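Local coordinates for protein maleylacetoacetate isomerase (Anaeromyxobacter dehalogenans, PDB 4IGJ) that probably isomerises maleylacetoacetate with the help of glutathione, as a zeta-class member of the glutathione transferase superfamily, at residues A[33-38]-A[91-96]; A[126-131]-A[187-192]; A[133-138]-A[194-199]; A[161-166]-A[208-213]. All coordinates share one frame; numbering follows the deposited sequence.

Contact 1 (A[33-38]-A[91-96]); sequences SSSAWR and VQSMAI. With SO4 (sulfate ion), chain C.
Ser93, on the first turn of helix 93-103, is met by two side chains from the first turns of helix 34-45, Arg38 and Ser35. Arg38 NH1 donates to Ser93 OG at 2.9 Å, a somewhat bent bond (144°) that lies close to the guanidinium plane and so uses an N-H at the edge of the group. The extended run of Arg38 from CG to NE takes the guanidinium out to the serine. Ser93 OG, placed between its own backbone N and carbonyl carbon (chi1 67°), is also hydrogen-bonded to Tyr189 OH. Both segments belong to the thioredoxin-like N-terminal domain of glutathione transferases, and Ser35, Arg38 and Ser93 all bind glutathione in this protein, although none is bound to this chain here. Ser35 lays its OG against Ser93 CB at 3.5 Å, and a water that accepts from Ser93 N at 2.9 Å also lies close to Ser35 OG. A leucine in place of Arg38 would probably leave Ser93 OG without its charged donor and strip a positive group from the glutathione site. Close by, Ser34 N gives a nearly straight bond to sulfate O3 at 2.8 Å.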
loop_
_atom_site.group_PDB
_atom_site.type_symbol
_atom_site.label_atom_id
_atom_site.label_comp_id
_atom_site.label_asym_id
_atom_site.label_seq_id
_atom_site.Cartn_x
_atom_site.Cartn_y
_atom_site.Cartn_z
ATOM N N SER A 33 -6.192 -7.719 14.168
ATOM C CA SER A 33 -5.976 -6.811 13.032
ATOM C C SER A 33 -4.659 -7.106 12.316
ATOM O O SER A 33 -3.588 -7.015 12.921
ATOM C CB SER A 33 -5.960 -5.360 13.524
ATOM O OG SER A 33 -5.400 -4.492 12.548
ATOM N N SER A 34 -4.716 -7.455 11.032
ATOM C CA SER A 34 -3.476 -7.764 10.322
ATOM C C SER A 34 -2.622 -6.513 10.153
ATOM O O SER A 34 -1.395 -6.579 10.229
ATOM C CB SER A 34 -3.740 -8.453 8.974
ATOM O OG SER A 34 -4.250 -7.552 8.013
ATOM N N SER A 35 -3.264 -5.369 9.953
ATOM C CA SER A 35 -2.516 -4.131 9.824
ATOM C C SER A 35 -1.770 -3.798 11.115
ATOM O O SER A 35 -0.598 -3.392 11.073
ATOM C CB SER A 35 -3.413 -2.976 9.384
ATOM O OG SER A 35 -2.635 -1.811 9.150
ATOM N N ALA A 36 -2.423 -3.999 12.259
ATOM C CA ALA A 36 -1.776 -3.741 13.542
ATOM C C ALA A 36 -0.667 -4.747 13.793
ATOM O O ALA A 36 0.380 -4.401 14.340
ATOM C CB ALA A 36 -2.786 -3.774 14.686
ATOM N N TRP A 37 -0.890 -5.992 13.384
ATOM C CA TRP A 37 0.107 -7.039 13.546
ATOM C C TRP A 37 1.415 -6.666 12.832
ATOM O O TRP A 37 2.495 -6.892 13.371
ATOM C CB TRP A 37 -0.487 -8.356 13.029
ATOM C CG TRP A 37 0.296 -9.630 13.215
ATOM C CD1 TRP A 37 1.582 -9.791 13.664
ATOM C CD2 TRP A 37 -0.194 -10.936 12.927
ATOM N NE1 TRP A 37 1.912 -11.125 13.664
ATOM C CE2 TRP A 37 0.833 -11.849 13.216
ATOM C CE3 TRP A 37 -1.413 -11.418 12.447
ATOM C CZ2 TRP A 37 0.675 -13.227 13.040
ATOM C CZ3 TRP A 37 -1.569 -12.765 12.267
ATOM C CH2 TRP A 37 -0.538 -13.665 12.566
ATOM N N ARG A 38 1.321 -6.090 11.628
ATOM C CA ARG A 38 2.517 -5.655 10.903
ATOM C C ARG A 38 3.342 -4.712 11.753
ATOM O O ARG A 38 4.573 -4.828 11.807
ATOM C CB ARG A 38 2.154 -4.936 9.604
ATOM C CG ARG A 38 1.284 -5.748 8.645
ATOM C CD ARG A 38 0.554 -4.793 7.737
ATOM N NE ARG A 38 -0.335 -5.452 6.791
ATOM C CZ ARG A 38 -1.167 -4.792 5.991
ATOM N NH1 ARG A 38 -1.234 -3.468 6.047
ATOM N NH2 ARG A 38 -1.954 -5.462 5.148
ATOM N N VAL A 91 -0.178 7.037 11.423
ATOM C CA VAL A 91 -1.169 6.132 10.850
ATOM C C VAL A 91 -0.668 5.511 9.552
ATOM O O VAL A 91 0.290 6.008 8.966
ATOM C CB VAL A 91 -2.525 6.842 10.609
ATOM C CG1 VAL A 91 -3.099 7.369 11.930
ATOM C CG2 VAL A 91 -2.382 7.971 9.594
ATOM N N GLN A 92 -1.351 4.450 9.112
ATOM C CA GLN A 92 -1.021 3.640 7.923
ATOM C C GLN A 92 0.191 2.769 8.181
ATOM O O GLN A 92 1.287 3.271 8.415
ATOM C CB GLN A 92 -0.833 4.479 6.653
ATOM C CG GLN A 92 -2.130 4.997 6.053
ATOM C CD GLN A 92 -2.957 3.906 5.364
ATOM O OE1 GLN A 92 -2.448 2.839 5.014
ATOM N NE2 GLN A 92 -4.238 4.179 5.168
ATOM N N SER A 93 -0.006 1.458 8.144
ATOM C CA SER A 93 1.065 0.526 8.501
ATOM C C SER A 93 2.398 0.787 7.795
ATOM O O SER A 93 3.449 0.752 8.430
ATOM C CB SER A 93 0.632 -0.939 8.320
ATOM O OG SER A 93 0.419 -1.264 6.944
ATOM N N MET A 94 2.374 1.073 6.497
ATOM C CA MET A 94 3.632 1.248 5.781
ATOM C C MET A 94 4.322 2.531 6.191
ATOM O O MET A 94 5.543 2.557 6.334
ATOM C CB MET A 94 3.438 1.207 4.266
ATOM C CG MET A 94 4.755 1.041 3.500
ATOM S SD MET A 94 5.376 -0.642 3.650
ATOM C CE MET A 94 6.916 -0.552 2.729
ATOM N N ALA A 95 3.549 3.593 6.416
ATOM C CA ALA A 95 4.130 4.858 6.865
ATOM C C ALA A 95 4.726 4.713 8.262
ATOM O O ALA A 95 5.809 5.240 8.537
ATOM C CB ALA A 95 3.086 5.973 6.852
ATOM N N ILE A 96 4.038 3.985 9.138
ATOM C CA ILE A 96 4.526 3.734 10.491
ATOM C C ILE A 96 5.816 2.926 10.444
ATOM O O ILE A 96 6.804 3.270 11.105
ATOM C CB ILE A 96 3.480 2.978 11.337
ATOM C CG1 ILE A 96 2.232 3.839 11.543
ATOM C CG2 ILE A 96 4.089 2.555 12.686
ATOM C CD1 ILE A 96 1.039 3.044 12.072
HETATM S S SO4 C . -7.899 -7.854 8.574
HETATM O O1 SO4 C . -8.616 -9.100 8.377
HETATM O O2 SO4 C . -6.957 -7.667 7.475
HETATM O O3 SO4 C . -7.197 -7.930 9.844
HETATM O O4 SO4 C . -8.848 -6.754 8.626
HETATM O O HOH W 1 -2.656 0.306 7.886
#

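Contact 2 (A[126-131]-A[187-192])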
loop_
_atom_site.group_PDB
_atom_site.type_symbol
_atom_site.label_atom_id
_atom_site.label_comp_id
_atom_site.label_asym_id
_atom_site.label_seq_id
_atom_site.Cartn_x
_atom_site.Cartn_y
_atom_site.Cartn_z
ATOM N N HIS A 126 2.486 -5.595 -2.375
ATOM C CA HIS A 126 1.628 -6.666 -2.886
ATOM C C HIS A 126 0.582 -7.054 -1.854
ATOM O O HIS A 126 -0.562 -7.354 -2.197
ATOM C CB HIS A 126 2.460 -7.897 -3.256
ATOM C CG HIS A 126 3.103 -7.813 -4.607
ATOM N ND1 HIS A 126 2.389 -7.546 -5.755
ATOM C CD2 HIS A 126 4.391 -7.975 -4.990
ATOM C CE1 HIS A 126 3.211 -7.542 -6.789
ATOM N NE2 HIS A 126 4.433 -7.798 -6.352
ATOM N N VAL A 127 0.965 -7.038 -0.582
ATOM C CA VAL A 127 0.007 -7.296 0.486
ATOM C C VAL A 127 -0.780 -6.036 0.864
ATOM O O VAL A 127 -2.016 -6.034 0.872
ATOM C CB VAL A 127 0.724 -7.879 1.720
ATOM C CG1 VAL A 127 -0.264 -8.132 2.843
ATOM C CG2 VAL A 127 1.450 -9.171 1.356
ATOM N N ASN A 128 -0.054 -4.961 1.167
ATOM C CA ASN A 128 -0.616 -3.717 1.664
ATOM C C ASN A 128 -1.695 -3.154 0.760
ATOM O O ASN A 128 -2.753 -2.731 1.223
ATOM C CB ASN A 128 0.525 -2.695 1.829
ATOM C CG ASN A 128 0.089 -1.422 2.528
ATOM O OD1 ASN A 128 0.309 -0.298 2.029
ATOM N ND2 ASN A 128 -0.520 -1.576 3.677
ATOM N N SER A 129 -1.423 -3.136 -0.539
ATOM C CA SER A 129 -2.375 -2.558 -1.480
ATOM C C SER A 129 -2.998 -3.587 -2.417
ATOM O O SER A 129 -4.060 -3.350 -2.977
ATOM C CB SER A 129 -1.714 -1.435 -2.288
ATOM O OG SER A 129 -0.730 -1.939 -3.175
ATOM N N GLY A 130 -2.341 -4.728 -2.589
ATOM C CA GLY A 130 -2.790 -5.696 -3.577
ATOM C C GLY A 130 -3.592 -6.890 -3.092
ATOM O O GLY A 130 -4.155 -7.629 -3.905
ATOM N N THR A 131 -3.644 -7.086 -1.780
ATOM C CA THR A 131 -4.288 -8.261 -1.207
ATOM C C THR A 131 -5.224 -7.909 -0.045
ATOM O O THR A 131 -6.427 -8.169 -0.101
ATOM C CB THR A 131 -3.232 -9.278 -0.731
ATOM O OG1 THR A 131 -2.314 -9.547 -1.796
ATOM C CG2 THR A 131 -3.896 -10.573 -0.298
ATOM N N ASP A 187 8.490 -9.613 5.391
ATOM C CA ASP A 187 7.969 -10.649 6.273
ATOM C C ASP A 187 6.897 -10.105 7.205
ATOM O O ASP A 187 5.993 -10.835 7.609
ATOM C CB ASP A 187 9.104 -11.271 7.075
ATOM C CG ASP A 187 10.219 -11.767 6.183
ATOM O OD1 ASP A 187 9.960 -12.691 5.386
ATOM O OD2 ASP A 187 11.336 -11.216 6.272
ATOM N N CYS A 188 7.002 -8.826 7.552
ATOM C CA CYS A 188 6.013 -8.181 8.412
ATOM C C CYS A 188 4.634 -8.144 7.759
ATOM O O CYS A 188 3.610 -8.135 8.457
ATOM C CB CYS A 188 6.462 -6.767 8.792
ATOM S SG CYS A 188 7.990 -6.712 9.796
ATOM N N TYR A 189 4.612 -8.132 6.427
ATOM C CA TYR A 189 3.367 -8.168 5.650
ATOM C C TYR A 189 2.932 -9.598 5.306
ATOM O O TYR A 189 1.740 -9.918 5.347
ATOM C CB TYR A 189 3.501 -7.304 4.375
ATOM C CG TYR A 189 3.351 -5.835 4.682
ATOM C CD1 TYR A 189 2.137 -5.193 4.493
ATOM C CD2 TYR A 189 4.411 -5.103 5.210
ATOM C CE1 TYR A 189 1.977 -3.846 4.813
ATOM C CE2 TYR A 189 4.253 -3.762 5.540
ATOM C CZ TYR A 189 3.043 -3.147 5.342
ATOM O OH TYR A 189 2.878 -1.829 5.677
ATOM N N LEU A 190 3.891 -10.456 4.972
ATOM C CA LEU A 190 3.585 -11.841 4.607
ATOM C C LEU A 190 2.911 -12.630 5.731
ATOM O O LEU A 190 1.888 -13.292 5.518
ATOM C CB LEU A 190 4.860 -12.566 4.184
ATOM C CG LEU A 190 4.650 -14.050 3.898
ATOM C CD1 LEU A 190 3.759 -14.220 2.692
ATOM C CD2 LEU A 190 5.995 -14.704 3.669
ATOM N N VAL A 191 3.481 -12.557 6.929
ATOM C CA VAL A 191 3.043 -13.423 8.015
ATOM C C VAL A 191 1.574 -13.202 8.411
ATOM O O VAL A 191 0.809 -14.158 8.479
ATOM C CB VAL A 191 4.034 -13.367 9.197
ATOM C CG1 VAL A 191 3.429 -13.992 10.450
ATOM C CG2 VAL A 191 5.324 -14.088 8.816
ATOM N N PRO A 192 1.153 -11.950 8.615
ATOM C CA PRO A 192 -0.264 -11.769 8.946
ATOM C C PRO A 192 -1.197 -12.152 7.794
ATOM O O PRO A 192 -2.323 -12.600 8.043
ATOM C CB PRO A 192 -0.351 -10.274 9.270
ATOM C CG PRO A 192 1.044 -9.929 9.750
ATOM C CD PRO A 192 1.919 -10.702 8.806
#
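Val127 and Tyr189 form the apolar part of a buried helix-to-helix contact in the all-helical C-terminal domain, where the last turn of helix 114-128 lies against the early part of helix 185-199. No hydrogen bond crosses it. Val127 CB comes within 3.9 Å of Tyr189 CB, and its CG1 branch, anti to the backbone N (chi1 179°), rests 3.7 Å from Tyr189 O. A beta-branched residue suits this place because both methyls stay close to the helix and let the backbones approach, to 6.2 Å between Val127 CA and Tyr189 CA. Further out along the ring, Asn128 sets its CB 3.5 Å from Tyr189 CE1, its amide plane turned 80° from the ring. Tyrosine combines a broad apolar ring for this packing with a hydroxyl at the far end, which is hydrogen-bonded to Ser93. A phenylalanine here would probably keep the packing against Val127 and Asn128 but leave Ser93 OG without its tyrosine partner. Behind the last helical turn, Thr131 OG1 donates to His126 O at 2.8 Å, approaching from outside the carbonyl plane. The arrangement is that of the helical domain core in glutathione transferases just where it borders the glutathione site, to which Asn128 contributes.

Contact 3 (A[133-138]-A[194-199]); sequences PMQNAL and LYNARR. With SO4 (sulfate ion), chain C.
Two amide side chains, Gln135 and Asn196, meet beside a sulfate in the cleft between the domains of this glutathione transferase fold, close to the glutathione site. Gln135 comes from the linking segment between helices 114-128 and 137-146, whereas Asn196 stands near the end of helix 185-199. Asn196 ND2 donates to Gln135 OE1 at 3.0 Å. The bond is fairly straight at 161°, and it arrives in the carbonyl plane on a lone pair of the glutamine oxygen while staying near the asparagine amide plane. The two side chains cross at about a right angle, with their amide planes turned 53° apart. In Gln135, CG lies between the backbone N and the carbonyl carbon (chi1 52°), and the chain then bends at chi2 to bring OE1 to Asn196. That oxygen also accepts from Gln193 NE2, so two donors fix the rotation of the amide. With the oxygen held there, NE2 faces the anion. Amides suit such a place because one group can accept from a neighbouring side chain and still offer N-H to an anion without bringing a charge of its own. The sulfate, probably taken up from the crystallisation liquor, is also held by Ser34 and Gln132. Gln135 NE2 donates to sulfate O1 at 3.2 Å, and Asn196 ND2 makes a weak bond of 3.2 Å to sulfate O2.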
loop_
_atom_site.group_PDB
_atom_site.type_symbol
_atom_site.label_atom_id
_atom_site.label_comp_id
_atom_site.label_asym_id
_atom_site.label_seq_id
_atom_site.Cartn_x
_atom_site.Cartn_y
_atom_site.Cartn_z
ATOM N N PRO A 133 -6.599 -5.107 1.123
ATOM C CA PRO A 133 -7.804 -4.276 0.975
ATOM C C PRO A 133 -9.015 -5.067 0.469
ATOM O O PRO A 133 -10.145 -4.714 0.810
ATOM C CB PRO A 133 -7.377 -3.226 -0.067
ATOM C CG PRO A 133 -5.888 -3.109 0.142
ATOM C CD PRO A 133 -5.451 -4.523 0.398
ATOM N N MET A 134 -8.781 -6.128 -0.297
ATOM C CA MET A 134 -9.891 -6.880 -0.865
ATOM C C MET A 134 -10.538 -7.794 0.159
ATOM O O MET A 134 -11.569 -8.398 -0.113
ATOM C CB MET A 134 -9.433 -7.665 -2.097
ATOM C CG MET A 134 -9.555 -6.887 -3.431
ATOM S SD MET A 134 -8.695 -5.306 -3.418
ATOM C CE MET A 134 -7.051 -5.888 -3.091
ATOM N N GLN A 135 -9.933 -7.899 1.339
ATOM C CA GLN A 135 -10.531 -8.684 2.406
ATOM C C GLN A 135 -10.682 -7.898 3.706
ATOM O O GLN A 135 -10.789 -8.493 4.777
ATOM C CB GLN A 135 -9.760 -9.997 2.620
ATOM C CG GLN A 135 -8.252 -9.835 2.820
ATOM C CD GLN A 135 -7.800 -10.117 4.244
ATOM O OE1 GLN A 135 -6.738 -10.689 4.465
ATOM N NE2 GLN A 135 -8.603 -9.709 5.215
ATOM N N ASN A 136 -10.724 -6.569 3.631
ATOM C CA ASN A 136 -10.935 -5.828 4.874
ATOM C C ASN A 136 -12.377 -5.920 5.356
ATOM O O ASN A 136 -13.267 -6.293 4.591
ATOM C CB ASN A 136 -10.360 -4.396 4.849
ATOM C CG ASN A 136 -11.285 -3.356 4.212
ATOM O OD1 ASN A 136 -12.509 -3.467 4.224
ATOM N ND2 ASN A 136 -10.677 -2.301 3.685
ATOM N N ALA A 137 -12.600 -5.581 6.620
ATOM C CA ALA A 137 -13.880 -5.849 7.273
ATOM C C ALA A 137 -15.090 -5.225 6.580
ATOM O O ALA A 137 -16.106 -5.895 6.389
ATOM C CB ALA A 137 -13.825 -5.426 8.737
ATOM N N LEU A 138 -14.989 -3.947 6.226
ATOM C CA LEU A 138 -16.096 -3.252 5.574
ATOM C C LEU A 138 -16.418 -3.865 4.207
ATOM O O LEU A 138 -17.590 -4.035 3.851
ATOM C CB LEU A 138 -15.793 -1.757 5.445
ATOM C CG LEU A 138 -16.886 -0.881 4.827
ATOM C CD1 LEU A 138 -18.169 -0.947 5.649
ATOM C CD2 LEU A 138 -16.409 0.552 4.697
ATOM N N LEU A 194 -0.788 -14.619 5.630
ATOM C CA LEU A 194 -0.930 -16.080 5.621
ATOM C C LEU A 194 -1.875 -16.540 6.727
ATOM O O LEU A 194 -2.653 -17.472 6.524
ATOM C CB LEU A 194 0.427 -16.768 5.761
ATOM C CG LEU A 194 1.371 -16.631 4.576
ATOM C CD1 LEU A 194 2.729 -17.195 4.941
ATOM C CD2 LEU A 194 0.803 -17.333 3.348
ATOM N N TYR A 195 -1.837 -15.880 7.878
ATOM C CA TYR A 195 -2.791 -16.168 8.942
ATOM C C TYR A 195 -4.219 -15.909 8.445
ATOM O O TYR A 195 -5.132 -16.699 8.709
ATOM C CB TYR A 195 -2.461 -15.313 10.165
ATOM C CG TYR A 195 -3.469 -15.313 11.308
ATOM C CD1 TYR A 195 -3.246 -16.057 12.459
ATOM C CD2 TYR A 195 -4.602 -14.508 11.262
ATOM C CE1 TYR A 195 -4.160 -16.020 13.515
ATOM C CE2 TYR A 195 -5.510 -14.475 12.299
ATOM C CZ TYR A 195 -5.283 -15.226 13.422
ATOM O OH TYR A 195 -6.198 -15.172 14.459
ATOM N N ASN A 196 -4.428 -14.820 7.715
ATOM C CA ASN A 196 -5.763 -14.539 7.193
ATOM C C ASN A 196 -6.185 -15.556 6.134
ATOM O O ASN A 196 -7.353 -15.946 6.085
ATOM C CB ASN A 196 -5.849 -13.100 6.667
ATOM C CG ASN A 196 -6.001 -12.078 7.778
ATOM O OD1 ASN A 196 -5.932 -12.409 8.958
ATOM N ND2 ASN A 196 -6.190 -10.819 7.398
ATOM N N ALA A 197 -5.238 -15.997 5.312
ATOM C CA ALA A 197 -5.490 -17.044 4.326
ATOM C C ALA A 197 -6.034 -18.289 5.016
ATOM O O ALA A 197 -7.027 -18.867 4.568
ATOM C CB ALA A 197 -4.227 -17.384 3.558
ATOM N N ARG A 198 -5.394 -18.685 6.112
ATOM C CA ARG A 198 -5.831 -19.863 6.862
ATOM C C ARG A 198 -7.221 -19.649 7.447
ATOM O O ARG A 198 -8.077 -20.525 7.355
ATOM C CB ARG A 198 -4.818 -20.220 7.957
ATOM C CG ARG A 198 -3.491 -20.717 7.408
ATOM C CD ARG A 198 -2.523 -21.116 8.504
ATOM N NE ARG A 198 -1.166 -21.239 7.981
ATOM C CZ ARG A 198 -0.221 -20.316 8.135
ATOM N NH1 ARG A 198 -0.478 -19.215 8.824
ATOM N NH2 ARG A 198 0.986 -20.507 7.616
ATOM N N ARG A 199 -7.450 -18.472 8.021
ATOM C CA ARG A 199 -8.741 -18.100 8.591
ATOM C C ARG A 199 -9.865 -18.362 7.587
ATOM O O ARG A 199 -10.931 -18.877 7.948
ATOM C CB ARG A 199 -8.707 -16.618 8.964
ATOM C CG ARG A 199 -9.894 -16.097 9.736
ATOM C CD ARG A 199 -9.454 -14.891 10.564
ATOM N NE ARG A 199 -10.536 -14.316 11.351
ATOM C CZ ARG A 199 -11.376 -13.392 10.897
ATOM N NH1 ARG A 199 -11.269 -12.938 9.653
ATOM N NH2 ARG A 199 -12.331 -12.926 11.686
HETATM S S SO4 C . -7.899 -7.854 8.574
HETATM O O1 SO4 C . -8.616 -9.100 8.377
HETATM O O2 SO4 C . -6.957 -7.667 7.475
HETATM O O3 SO4 C . -7.197 -7.930 9.844
HETATM O O4 SO4 C . -8.848 -6.754 8.626
#

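Contact 4 (A[161-166]-A[208-213])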
loop_
_atom_site.group_PDB
_atom_site.type_symbol
_atom_site.label_atom_id
_atom_site.label_comp_id
_atom_site.label_asym_id
_atom_site.label_seq_id
_atom_site.Cartn_x
_atom_site.Cartn_y
_atom_site.Cartn_z
ATOM N N ARG A 161 -4.914 -15.027 -5.258
ATOM C CA ARG A 161 -4.322 -14.215 -6.316
ATOM C C ARG A 161 -3.075 -13.487 -5.820
ATOM O O ARG A 161 -2.025 -13.503 -6.477
ATOM C CB ARG A 161 -5.353 -13.209 -6.828
ATOM C CG ARG A 161 -4.809 -12.230 -7.842
ATOM C CD ARG A 161 -5.932 -11.549 -8.599
ATOM N NE ARG A 161 -5.440 -10.953 -9.833
ATOM C CZ ARG A 161 -5.502 -11.552 -11.015
ATOM N NH1 ARG A 161 -6.048 -12.756 -11.123
ATOM N NH2 ARG A 161 -5.027 -10.944 -12.092
ATOM N N GLY A 162 -3.194 -12.855 -4.656
ATOM C CA GLY A 162 -2.077 -12.161 -4.040
ATOM C C GLY A 162 -0.920 -13.070 -3.647
ATOM O O GLY A 162 0.238 -12.739 -3.879
ATOM N N LEU A 163 -1.225 -14.216 -3.049
ATOM C CA LEU A 163 -0.184 -15.132 -2.594
ATOM C C LEU A 163 0.572 -15.784 -3.754
ATOM O O LEU A 163 1.763 -16.068 -3.642
ATOM C CB LEU A 163 -0.777 -16.205 -1.676
ATOM C CG LEU A 163 -1.332 -15.718 -0.334
ATOM C CD1 LEU A 163 -1.762 -16.909 0.501
ATOM C CD2 LEU A 163 -0.303 -14.860 0.411
ATOM N N ALA A 164 -0.133 -16.029 -4.854
ATOM C CA ALA A 164 0.480 -16.604 -6.049
ATOM C C ALA A 164 1.556 -15.664 -6.582
ATOM O O ALA A 164 2.659 -16.098 -6.915
ATOM C CB ALA A 164 -0.579 -16.883 -7.112
ATOM N N ALA A 165 1.231 -14.377 -6.647
ATOM C CA ALA A 165 2.186 -13.358 -7.073
ATOM C C ALA A 165 3.368 -13.279 -6.117
ATOM O O ALA A 165 4.519 -13.180 -6.547
ATOM C CB ALA A 165 1.505 -12.002 -7.184
ATOM N N LEU A 166 3.079 -13.310 -4.817
ATOM C CA LEU A 166 4.125 -13.269 -3.806
ATOM C C LEU A 166 5.051 -14.468 -3.904
ATOM O O LEU A 166 6.267 -14.322 -3.845
ATOM C CB LEU A 166 3.523 -13.236 -2.407
ATOM C CG LEU A 166 3.223 -11.871 -1.813
ATOM C CD1 LEU A 166 2.780 -12.043 -0.378
ATOM C CD2 LEU A 166 4.457 -10.970 -1.899
ATOM N N PRO A 208 4.696 -23.081 -1.593
ATOM C CA PRO A 208 5.677 -23.738 -0.721
ATOM C C PRO A 208 6.782 -22.812 -0.216
ATOM O O PRO A 208 7.240 -23.007 0.908
ATOM C CB PRO A 208 6.262 -24.842 -1.615
ATOM C CG PRO A 208 6.065 -24.353 -2.997
ATOM C CD PRO A 208 4.773 -23.578 -2.978
ATOM N N THR A 209 7.204 -21.836 -1.015
ATOM C CA THR A 209 8.217 -20.892 -0.557
ATOM C C THR A 209 7.663 -20.033 0.584
ATOM O O THR A 209 8.330 -19.822 1.598
ATOM C CB THR A 209 8.736 -19.992 -1.686
ATOM O OG1 THR A 209 9.098 -20.798 -2.814
ATOM C CG2 THR A 209 9.956 -19.197 -1.222
ATOM N N LEU A 210 6.430 -19.562 0.427
ATOM C CA LEU A 210 5.806 -18.742 1.463
ATOM C C LEU A 210 5.623 -19.524 2.765
ATOM O O LEU A 210 5.786 -18.971 3.850
ATOM C CB LEU A 210 4.465 -18.185 0.985
ATOM C CG LEU A 210 4.477 -17.311 -0.270
ATOM C CD1 LEU A 210 3.124 -16.656 -0.497
ATOM C CD2 LEU A 210 5.582 -16.265 -0.205
ATOM N N ARG A 211 5.289 -20.812 2.657
ATOM C CA ARG A 211 5.116 -21.659 3.833
ATOM C C ARG A 211 6.427 -21.828 4.599
ATOM O O ARG A 211 6.450 -21.762 5.829
ATOM C CB ARG A 211 4.547 -23.028 3.437
ATOM C CG ARG A 211 3.083 -22.996 3.019
ATOM C CD ARG A 211 2.501 -24.404 2.868
ATOM N NE ARG A 211 2.674 -24.940 1.522
ATOM C CZ ARG A 211 3.587 -25.846 1.180
ATOM N NH1 ARG A 211 4.421 -26.333 2.087
ATOM N NH2 ARG A 211 3.662 -26.270 -0.075
ATOM N N ARG A 212 7.513 -22.037 3.856
ATOM C CA ARG A 212 8.836 -22.174 4.450
ATOM C C ARG A 212 9.262 -20.888 5.156
ATOM O O ARG A 212 9.810 -20.930 6.257
ATOM C CB ARG A 212 9.862 -22.560 3.382
ATOM N N VAL A 213 8.999 -19.744 4.525
ATOM C CA VAL A 213 9.326 -18.462 5.139
ATOM C C VAL A 213 8.505 -18.247 6.410
ATOM O O VAL A 213 9.039 -17.824 7.440
ATOM C CB VAL A 213 9.114 -17.291 4.159
ATOM C CG1 VAL A 213 9.244 -15.958 4.885
ATOM C CG2 VAL A 213 10.124 -17.367 3.019
#
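Leu210 reaches from the first turns of helix 208-218 toward Leu163 and Leu166 on helix 150-171. Its CB points at the other helix, and CG stands anti to the carbonyl carbon (chi1 -59°), which sends CD1 between those two leucines. Methyl CD1 does most of the touching. On the Leu163 side it lies 3.5 Å from Leu163 O and 4.0 Å from Leu163 CD2. One helical turn on, the same CD1 comes within 3.9 Å of Leu166 CB. The other methyl, CD2, meets backbone instead, 4.1 Å from Leu166 C. Leucine suits this place because one methyl fits between the two leucines while the other covers the Leu166 backbone; with no hydrogen bond across the segments, the contact is purely apolar. Leu163 and Leu210 meet at a slant, whereas Leu166 presents the root of its side chain. Around this group Leu163 also packs on Leu194, and Leu166 on Leu190, both of helix 185-199, while Leu166 reaches Val127 of helix 114-128 as well. At the start of helix 208-218, Glu167 receives hydrogen bonds from Leu210 N and Thr209 OG1. Leucine-rich contact between neighbouring helices of this kind builds the hydrophobic core of the all-helical C-terminal domain of glutathione transferases.

From the N terminus, contact 1 comes first: it closes a loop of 52 residues that takes in most of the sheet, and joins helices 34-45 and 93-103 within the N-terminal domain. The chain then enters the helical domain, where contacts 2, 3 and 4 all cross one another, since 126-131, 133-138 and 161-166 follow in order before 187-192, 194-199 and 208-213. Contacts 2 and 3 share helix 185-199, and contact 4 brings helix 208-218 onto helix 150-171. The two domains meet where contacts 1 and 2 touch, through Ser93 of contact 1 and Tyr189 of contact 2, and where Trp37 of contact 1 meets Tyr195 of contact 3.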